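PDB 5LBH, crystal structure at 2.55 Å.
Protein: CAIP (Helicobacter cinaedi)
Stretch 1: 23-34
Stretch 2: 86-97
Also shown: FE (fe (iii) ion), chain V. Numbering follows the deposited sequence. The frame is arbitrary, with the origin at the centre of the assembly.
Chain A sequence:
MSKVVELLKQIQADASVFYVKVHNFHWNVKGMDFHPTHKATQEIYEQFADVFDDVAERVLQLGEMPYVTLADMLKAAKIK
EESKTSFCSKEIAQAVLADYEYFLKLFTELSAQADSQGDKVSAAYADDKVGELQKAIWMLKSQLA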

# COMPACT_ATOMS: atom_id res chain seq x y z
N HIS A 23 -24.95 1.66 19.81
CA HIS A 23 -25.60 1.82 18.50
C HIS A 23 -26.76 2.83 18.61
O HIS A 23 -26.96 3.66 17.71
CB HIS A 23 -26.12 0.47 18.00
CG HIS A 23 -25.10 -0.34 17.26
ND1 HIS A 23 -24.22 -1.18 17.90
CD2 HIS A 23 -24.86 -0.49 15.93
CE1 HIS A 23 -23.46 -1.79 17.01
NE2 HIS A 23 -23.83 -1.39 15.81
N ASN A 24 -27.49 2.79 19.71
CA ASN A 24 -28.57 3.74 19.94
C ASN A 24 -28.04 5.17 20.04
O ASN A 24 -28.58 6.08 19.39
CB ASN A 24 -29.33 3.29 21.19
CG ASN A 24 -30.45 4.20 21.58
OD1 ASN A 24 -30.86 5.07 20.83
ND2 ASN A 24 -30.99 3.97 22.77
N PHE A 25 -26.97 5.40 20.81
CA PHE A 25 -26.33 6.72 20.80
C PHE A 25 -25.88 7.11 19.39
O PHE A 25 -26.01 8.26 18.96
CB PHE A 25 -25.13 6.75 21.74
CG PHE A 25 -25.47 6.51 23.18
CD1 PHE A 25 -26.74 6.81 23.66
CD2 PHE A 25 -24.53 6.00 24.06
CE1 PHE A 25 -27.06 6.60 24.99
CE2 PHE A 25 -24.84 5.79 25.39
CZ PHE A 25 -26.11 6.09 25.86
N HIS A 26 -25.32 6.14 18.67
CA HIS A 26 -24.80 6.36 17.32
C HIS A 26 -25.90 6.81 16.36
O HIS A 26 -25.67 7.67 15.51
CB HIS A 26 -24.12 5.07 16.86
CG HIS A 26 -23.64 5.09 15.45
ND1 HIS A 26 -22.58 5.87 15.03
CD2 HIS A 26 -24.05 4.39 14.37
CE1 HIS A 26 -22.37 5.65 13.74
NE2 HIS A 26 -23.25 4.76 13.32
N TRP A 27 -27.09 6.22 16.48
CA TRP A 27 -28.19 6.50 15.56
C TRP A 27 -28.97 7.77 15.91
O TRP A 27 -29.50 8.44 15.01
CB TRP A 27 -29.18 5.33 15.55
CG TRP A 27 -28.63 4.04 15.08
CD1 TRP A 27 -27.70 3.83 14.11
CD2 TRP A 27 -29.02 2.73 15.55
NE1 TRP A 27 -27.47 2.49 13.95
CE2 TRP A 27 -28.26 1.79 14.82
CE3 TRP A 27 -29.91 2.28 16.53
CZ2 TRP A 27 -28.37 0.41 15.03
CZ3 TRP A 27 -30.03 0.92 16.75
CH2 TRP A 27 -29.26 -0.00 16.00
N ASN A 28 -29.10 8.11 17.20
CA ASN A 28 -30.10 9.06 17.66
C ASN A 28 -29.50 10.32 18.27
O ASN A 28 -30.20 11.04 19.00
CB ASN A 28 -31.03 8.39 18.68
CG ASN A 28 -31.85 7.27 18.06
OD1 ASN A 28 -32.36 7.40 16.96
ND2 ASN A 28 -32.01 6.17 18.79
N VAL A 29 -28.20 10.58 18.03
CA VAL A 29 -27.61 11.86 18.41
C VAL A 29 -28.18 12.98 17.54
O VAL A 29 -28.40 12.82 16.34
CB VAL A 29 -26.07 11.78 18.34
CG1 VAL A 29 -25.58 11.43 16.94
CG2 VAL A 29 -25.46 13.09 18.78
N LYS A 30 -28.45 14.11 18.17
CA LYS A 30 -28.95 15.30 17.50
C LYS A 30 -28.01 16.44 17.82
O LYS A 30 -27.18 16.34 18.72
CB LYS A 30 -30.38 15.63 17.96
CG LYS A 30 -31.36 14.51 17.69
CD LYS A 30 -31.66 14.33 16.22
CE LYS A 30 -32.48 13.05 16.03
NZ LYS A 30 -33.51 12.83 17.11
N GLY A 31 -28.13 17.54 17.08
CA GLY A 31 -27.41 18.75 17.41
C GLY A 31 -26.20 18.98 16.53
O GLY A 31 -25.78 18.11 15.76
N MET A 32 -25.62 20.17 16.68
CA MET A 32 -24.61 20.65 15.74
C MET A 32 -23.39 19.72 15.71
O MET A 32 -22.77 19.53 14.66
CB MET A 32 -24.19 22.08 16.10
CG MET A 32 -24.02 23.04 14.90
SD MET A 32 -25.48 23.35 13.85
CE MET A 32 -24.90 22.83 12.24
N ASP A 33 -23.08 19.10 16.84
CA ASP A 33 -21.92 18.23 16.99
C ASP A 33 -22.30 16.78 16.66
O ASP A 33 -21.82 15.80 17.23
CB ASP A 33 -21.43 18.46 18.43
CG ASP A 33 -20.25 17.60 18.87
OD1 ASP A 33 -19.75 17.90 19.97
OD2 ASP A 33 -19.78 16.68 18.18
N PHE A 34 -23.17 16.66 15.64
CA PHE A 34 -23.74 15.36 15.25
C PHE A 34 -22.68 14.44 14.66
O PHE A 34 -22.65 13.25 14.98
CB PHE A 34 -24.88 15.54 14.24
CG PHE A 34 -25.28 14.24 13.55
CD1 PHE A 34 -26.21 13.38 14.13
CD2 PHE A 34 -24.67 13.85 12.37
CE1 PHE A 34 -26.55 12.15 13.52
CE2 PHE A 34 -24.99 12.61 11.76
CZ PHE A 34 -25.93 11.77 12.34
N SER A 86 -33.40 9.66 21.54
CA SER A 86 -32.93 10.95 21.05
C SER A 86 -31.96 11.50 22.08
O SER A 86 -32.25 11.46 23.28
CB SER A 86 -34.13 11.88 20.81
OG SER A 86 -33.77 13.08 20.16
N PHE A 87 -30.78 11.94 21.65
CA PHE A 87 -29.77 12.40 22.59
C PHE A 87 -29.03 13.61 22.04
O PHE A 87 -28.75 13.69 20.84
CB PHE A 87 -28.76 11.30 22.93
CG PHE A 87 -29.39 9.99 23.30
CD1 PHE A 87 -29.66 9.04 22.32
CD2 PHE A 87 -29.74 9.72 24.62
CE1 PHE A 87 -30.26 7.85 22.66
CE2 PHE A 87 -30.33 8.53 24.96
CZ PHE A 87 -30.59 7.58 23.98
N CYS A 88 -28.74 14.56 22.91
CA CYS A 88 -27.71 15.54 22.60
C CYS A 88 -26.34 14.97 22.96
O CYS A 88 -26.22 13.98 23.70
CB CYS A 88 -28.01 16.87 23.30
SG CYS A 88 -27.73 16.91 25.04
N SER A 89 -25.31 15.58 22.40
CA SER A 89 -23.96 15.04 22.51
C SER A 89 -23.42 15.10 23.94
O SER A 89 -22.60 14.27 24.32
CB SER A 89 -23.04 15.79 21.57
OG SER A 89 -22.53 14.90 20.59
N LYS A 90 -23.86 16.08 24.74
CA LYS A 90 -23.38 16.13 26.11
C LYS A 90 -24.00 15.02 26.96
O LYS A 90 -23.34 14.48 27.85
CB LYS A 90 -23.66 17.50 26.73
CG LYS A 90 -22.83 17.80 27.96
CD LYS A 90 -23.67 18.37 29.09
CE LYS A 90 -24.93 17.53 29.30
NZ LYS A 90 -25.73 17.87 30.53
N GLU A 91 -25.24 14.65 26.69
CA GLU A 91 -25.83 13.54 27.42
C GLU A 91 -25.10 12.23 27.12
O GLU A 91 -24.81 11.45 28.03
CB GLU A 91 -27.32 13.46 27.10
CG GLU A 91 -27.92 12.12 27.39
CD GLU A 91 -29.44 12.07 27.20
OE1 GLU A 91 -30.00 12.91 26.45
OE2 GLU A 91 -30.05 11.15 27.81
N ILE A 92 -24.78 11.98 25.84
CA ILE A 92 -24.05 10.76 25.47
C ILE A 92 -22.68 10.71 26.12
O ILE A 92 -22.23 9.65 26.59
CB ILE A 92 -23.94 10.66 23.93
CG1 ILE A 92 -25.29 10.37 23.30
CG2 ILE A 92 -22.85 9.66 23.53
CD1 ILE A 92 -25.27 10.37 21.79
N ALA A 93 -21.97 11.84 26.16
CA ALA A 93 -20.65 11.87 26.76
C ALA A 93 -20.68 11.43 28.21
O ALA A 93 -19.75 10.76 28.67
CB ALA A 93 -20.06 13.27 26.67
N GLN A 94 -21.74 11.75 28.96
CA GLN A 94 -21.77 11.30 30.34
C GLN A 94 -22.43 9.94 30.52
O GLN A 94 -22.10 9.22 31.46
CB GLN A 94 -22.46 12.34 31.24
CG GLN A 94 -23.79 12.77 30.77
CD GLN A 94 -24.09 14.23 31.11
OE1 GLN A 94 -23.32 14.89 31.81
NE2 GLN A 94 -25.22 14.73 30.60
N ALA A 95 -23.34 9.54 29.63
CA ALA A 95 -23.72 8.13 29.62
C ALA A 95 -22.49 7.25 29.47
O ALA A 95 -22.32 6.27 30.21
CB ALA A 95 -24.73 7.85 28.51
N VAL A 96 -21.59 7.61 28.55
CA VAL A 96 -20.43 6.77 28.26
C VAL A 96 -19.44 6.84 29.42
O VAL A 96 -18.83 5.83 29.79
CB VAL A 96 -19.79 7.21 26.93
CG1 VAL A 96 -18.33 6.70 26.82
CG2 VAL A 96 -20.65 6.81 25.75
N LEU A 97 -19.24 8.03 30.00
CA LEU A 97 -18.33 8.15 31.13
C LEU A 97 -18.80 7.28 32.30
O LEU A 97 -18.00 6.54 32.88
CB LEU A 97 -18.21 9.61 31.58
CG LEU A 97 -17.37 9.95 32.82
CD1 LEU A 97 -15.91 9.53 32.64
CD2 LEU A 97 -17.45 11.43 33.20
FE FE V . -23.76 3.72 11.21
O HOH W 1 -22.71 5.04 9.26

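What fills the apolar centre of the contact? F25 and F87 form the centre, with 117 and 110 Å² of the two residues covered by the opposing stretch. The edge of the F25 ring points at a face of the F87 ring: the centroids lie 5.0 Å apart, the planes stand at 86°, and F25 CE1 comes within 3.8 Å of F87 CE2. This edge-to-face arrangement sets the weakly positive hydrogens of one ring against the electron-rich face of the other. The F25 ring also reaches the helix of the second stretch, where F25 CZ lies 3.5 Å from A95 CB.

How does I92 pack against both F25 and V29? I92 directs its CB toward the first stretch, and its chi1 m, chi2 t rotamer carries I92 CD1 to a point 3.6 Å from F25 CB and 3.8 Å from V29 CB. One methyl group thus packs against both residues. Such close packing does not require the helices themselves to touch: their axes run nearly antiparallel, at 170°, and stay 11.0 Å apart at their closest, so side chains must span the gap.

What holds the backbones together beside this core? V29 pairs with F87 in a short parallel bridge, their CA atoms 4.7 Å apart. F87 N donates to N28 O at 2.9 Å, and K30 N donates to F87 O at 2.7 Å, so F87 uses both its amide and its carbonyl on residues flanking V29. Two CA-H...O contacts supplement these bonds, S86 CA to N28 O at 3.4 Å and V29 CA to F87 O at 3.2 Å. The side chains of V29 and F87 lie on the same face of this small sheet, the one that also carries the apolar packing.

Where does the contact become polar? Near the F87 ring, N28 ND2 donates to N24 OD1 at 2.6 Å, a bond within the first stretch that ties together side chains one helical turn apart. The same oxygen, N24 OD1, sits at the edge of the F87 ring, 3.4 Å from F87 CE1, where the ring hydrogens offer it a mildly favourable setting. Farther out, the long side chain of K30 extends to S86, and K30 NZ donates a hydrogen bond to S86 OG at 3.1 Å. S86 is exposed, and this bond lies at the outer margin of the contact.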